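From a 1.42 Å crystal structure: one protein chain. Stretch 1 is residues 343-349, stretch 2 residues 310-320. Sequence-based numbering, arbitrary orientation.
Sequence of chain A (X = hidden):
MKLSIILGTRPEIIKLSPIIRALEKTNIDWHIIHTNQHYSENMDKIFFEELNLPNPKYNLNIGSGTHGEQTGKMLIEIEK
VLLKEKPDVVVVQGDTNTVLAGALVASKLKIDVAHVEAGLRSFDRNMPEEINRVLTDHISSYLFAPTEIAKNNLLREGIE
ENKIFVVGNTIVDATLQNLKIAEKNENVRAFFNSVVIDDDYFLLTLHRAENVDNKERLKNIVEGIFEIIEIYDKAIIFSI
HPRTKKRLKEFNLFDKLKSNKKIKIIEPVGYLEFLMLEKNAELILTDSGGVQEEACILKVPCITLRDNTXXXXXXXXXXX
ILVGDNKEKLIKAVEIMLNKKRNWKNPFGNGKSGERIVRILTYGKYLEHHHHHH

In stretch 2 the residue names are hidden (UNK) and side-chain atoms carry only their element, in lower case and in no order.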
# COMPACT_ATOMS: atom_id res chain seq x y z
N ASN A 343 21.66 -3.54 33.28
CA ASN A 343 22.66 -3.80 32.28
C ASN A 343 22.05 -4.67 31.19
O ASN A 343 21.38 -5.67 31.47
CB ASN A 343 23.95 -4.39 32.89
CG ASN A 343 23.90 -5.91 33.04
OD1 ASN A 343 22.88 -6.48 33.41
ND2 ASN A 343 25.02 -6.55 32.77
N TRP A 344 22.24 -4.24 29.96
CA TRP A 344 21.88 -5.01 28.79
C TRP A 344 22.56 -4.37 27.59
O TRP A 344 23.00 -3.23 27.66
CB TRP A 344 20.36 -5.08 28.58
CG TRP A 344 19.62 -3.78 28.70
CD1 TRP A 344 19.57 -2.76 27.78
CD2 TRP A 344 18.76 -3.39 29.78
NE1 TRP A 344 18.75 -1.76 28.24
CE2 TRP A 344 18.25 -2.11 29.47
CE3 TRP A 344 18.39 -3.99 30.99
CZ2 TRP A 344 17.38 -1.43 30.33
CZ3 TRP A 344 17.53 -3.31 31.85
CH2 TRP A 344 17.04 -2.04 31.51
N LYS A 345 22.65 -5.13 26.51
CA LYS A 345 23.21 -4.64 25.26
C LYS A 345 22.29 -3.60 24.62
O LYS A 345 21.09 -3.66 24.81
CB LYS A 345 23.42 -5.83 24.32
CG LYS A 345 23.06 -5.61 22.86
CD LYS A 345 23.74 -6.68 22.02
CE LYS A 345 23.30 -6.64 20.57
NZ LYS A 345 21.95 -7.24 20.44
N ASN A 346 22.86 -2.63 23.89
CA ASN A 346 22.02 -1.79 23.03
C ASN A 346 22.11 -2.25 21.59
O ASN A 346 23.17 -2.19 20.96
CB ASN A 346 22.33 -0.28 23.12
CG ASN A 346 21.46 0.56 22.16
OD1 ASN A 346 20.21 0.62 22.27
ND2 ASN A 346 22.12 1.21 21.21
N PRO A 347 20.99 -2.74 21.07
CA PRO A 347 20.89 -3.35 19.74
C PRO A 347 20.69 -2.31 18.64
O PRO A 347 20.69 -2.69 17.47
CB PRO A 347 19.64 -4.21 19.87
CG PRO A 347 18.78 -3.46 20.85
CD PRO A 347 19.73 -2.84 21.83
N PHE A 348 20.56 -1.04 18.99
CA PHE A 348 20.10 -0.06 18.01
C PHE A 348 21.17 0.82 17.38
O PHE A 348 20.85 1.75 16.63
CB PHE A 348 18.97 0.79 18.60
CG PHE A 348 17.76 -0.01 18.99
CD1 PHE A 348 17.14 -0.83 18.06
CD2 PHE A 348 17.27 0.04 20.29
CE1 PHE A 348 16.02 -1.57 18.41
CE2 PHE A 348 16.16 -0.70 20.65
CZ PHE A 348 15.54 -1.51 19.71
N GLY A 349 22.43 0.52 17.66
CA GLY A 349 23.52 1.20 16.98
C GLY A 349 24.24 2.24 17.82
O GLY A 349 23.93 2.42 19.00
N UNK A 310 7.06 -4.45 17.79
CA UNK A 310 7.84 -4.48 16.56
C UNK A 310 9.29 -4.14 16.84
O UNK A 310 10.09 -4.04 15.92
c UNK A 310 7.24 -3.60 15.46
o UNK A 310 4.76 -2.30 16.52
c UNK A 310 5.93 -1.97 16.83
c UNK A 310 7.02 -2.14 15.81
o UNK A 310 6.25 -1.53 17.94
N UNK A 311 9.63 -3.98 18.12
CA UNK A 311 11.05 -3.94 18.49
C UNK A 311 11.35 -5.04 19.50
O UNK A 311 11.62 -4.78 20.68
c UNK A 311 9.55 -0.97 19.03
n UNK A 311 9.88 1.85 16.70
c UNK A 311 11.54 -2.53 18.92
c UNK A 311 9.32 0.87 17.40
c UNK A 311 10.62 -1.72 19.82
n UNK A 311 10.08 0.12 18.20
n UNK A 311 8.03 0.63 17.29
N UNK A 312 11.33 -6.30 19.03
CA UNK A 312 11.50 -7.46 19.90
C UNK A 312 12.90 -7.53 20.48
O UNK A 312 13.08 -8.26 21.44
c UNK A 312 11.62 -8.10 17.60
c UNK A 312 11.27 -8.64 18.94
c UNK A 312 11.10 -6.71 17.63
N UNK A 313 13.85 -6.79 19.90
CA UNK A 313 15.22 -6.79 20.41
C UNK A 313 15.25 -6.29 21.86
O UNK A 313 16.08 -6.74 22.65
c UNK A 313 14.64 -5.21 17.59
o UNK A 313 14.13 -4.52 18.49
o UNK A 313 14.24 -5.16 16.37
c UNK A 313 15.80 -6.09 17.99
c UNK A 313 16.14 -5.97 19.49
N UNK A 314 14.34 -5.40 22.22
CA UNK A 314 14.28 -4.90 23.59
C UNK A 314 13.88 -6.00 24.58
O UNK A 314 14.34 -6.02 25.71
c UNK A 314 13.72 -2.59 22.81
o UNK A 314 11.98 -4.17 23.40
c UNK A 314 13.31 -3.73 23.73
N UNK A 315 13.00 -6.90 24.14
CA UNK A 315 12.63 -8.03 24.97
C UNK A 315 13.77 -9.05 24.96
O UNK A 315 14.12 -9.60 26.01
c UNK A 315 11.32 -8.69 24.47
c UNK A 315 10.16 -7.70 24.54
c UNK A 315 11.00 -9.93 25.29
N UNK A 316 14.36 -9.25 23.78
CA UNK A 316 15.44 -10.22 23.59
C UNK A 316 16.66 -9.91 24.50
O UNK A 316 17.23 -10.83 25.09
o UNK A 316 14.75 -10.46 18.68
c UNK A 316 14.61 -10.76 21.13
c UNK A 316 14.99 -11.21 19.68
c UNK A 316 15.82 -10.37 22.08
o UNK A 316 15.52 -12.33 19.54
N UNK A 317 17.02 -8.64 24.66
CA UNK A 317 18.17 -8.27 25.51
C UNK A 317 17.82 -8.14 27.00
O UNK A 317 18.72 -7.96 27.83
c UNK A 317 18.02 -5.74 25.22
c UNK A 317 18.89 -6.98 25.02
c UNK A 317 19.30 -7.12 23.57
N UNK A 318 16.53 -8.21 27.33
CA UNK A 318 16.08 -8.25 28.71
C UNK A 318 15.59 -6.92 29.27
O UNK A 318 15.28 -6.80 30.46
N UNK A 319 15.51 -5.92 28.39
CA UNK A 319 15.20 -4.55 28.80
C UNK A 319 13.70 -4.31 28.93
O UNK A 319 13.29 -3.32 29.52
c UNK A 319 15.81 -3.57 27.81
N UNK A 320 12.88 -5.23 28.40
CA UNK A 320 11.46 -4.97 28.16
C UNK A 320 10.70 -6.28 28.32
O UNK A 320 11.26 -7.36 28.11
c UNK A 320 11.30 -4.43 26.73
o UNK A 320 9.07 -3.65 27.30
c UNK A 320 9.90 -3.88 26.42
n UNK A 320 9.65 -3.64 25.13
O HOH W 1 21.78 -8.28 27.00

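Position 310 carries three side-chain carbons, the third bearing two oxygens, and touches nothing in 343-349. A carboxylate at the end of a three-carbon chain is glutamate, Glu310.

Position 311 has three carbons, a nitrogen, then a carbon with two more nitrogens: a guanidinium, hence arginine. Its NH1 donates to Glu310 OE2 at 2.9 Å, a salt bridge that pairs the two buried charges. The CB of Arg311 lies 4.2 Å from Phe348 CZ, so the aliphatic root of the side chain meets the ring while the charged end is bonded to carboxylate.

At 312 three carbons close a ring onto the backbone nitrogen, which defines proline. Pro312 points away from stretch 1; its nitrogen has no hydrogen to give, but its carbonyl O accepts from the backbone N of position 316 at 2.8 Å.

Position 313 again shows three carbons ending in two oxygens, so it is glutamate. The CB of Glu313 packs 3.9 Å from Pro347 CG, and its OE1 comes 3.5 Å from Phe348 CE1, at the ring edge, where the partly positive C-H groups suit a carboxylate oxygen.

Position 314 branches at once: one carbon carrying an oxygen and a carbon, which is threonine. Each branch finds a suitable neighbour. OG1 of Thr314 donates to Arg311 O at 2.8 Å, while CG2 lies 3.8 Å from Phe348 CZ, also near the plane of the ring.

One carbon carrying two carbons marks 315 as valine. Val315 is out of reach of stretch 1. Position 316, with three carbons and a terminal pair of oxygens, is glutamate; Glu316 is exposed, as suits a charged side chain, and also makes no contact.

Position 317 has the same forked three-carbon pattern as 315 and is valine, but here the side chain points toward stretch 1. Val317 CG2 lies 3.7 Å from Lys345 O and 4.1 Å from Trp344 CB, a compact apolar group fitted against the chain.

Position 318 has no side-chain atoms and is glycine. Gly318 leaves the helix with a phi of 99° in a Schellman motif; a CB at these backbone angles would be jammed against the carbonyl O of Val317.

A single carbon at 319 means alanine. The CB of Ala319 sits 3.4 Å from the centroid of the Trp344 five-membered ring, 17° off its normal, a CH-pi contact in which the small methyl allows close approach.

Position 320 has two carbons, the second with one oxygen and one nitrogen, a short amide: asparagine. Asn320 ND2 donates to Thr314 OG1 at 3.0 Å, tying the chain after the turn back to the helix.

No direct hydrogen bond crosses between the stretches. Trp344 packs on Val317 and Ala319, Pro347 on Glu313, and Phe348 beside Glu313 and Thr314. One water adds a polar link, donating to Val317 O at 3.2 Å and accepting a weak bond from Lys345 N at 3.3 Å. The contact therefore rests mainly on van der Waals packing, and the two stretches together bury about 400 Å².

Stretch 2, residues 310-320: ERPETVEVGAN
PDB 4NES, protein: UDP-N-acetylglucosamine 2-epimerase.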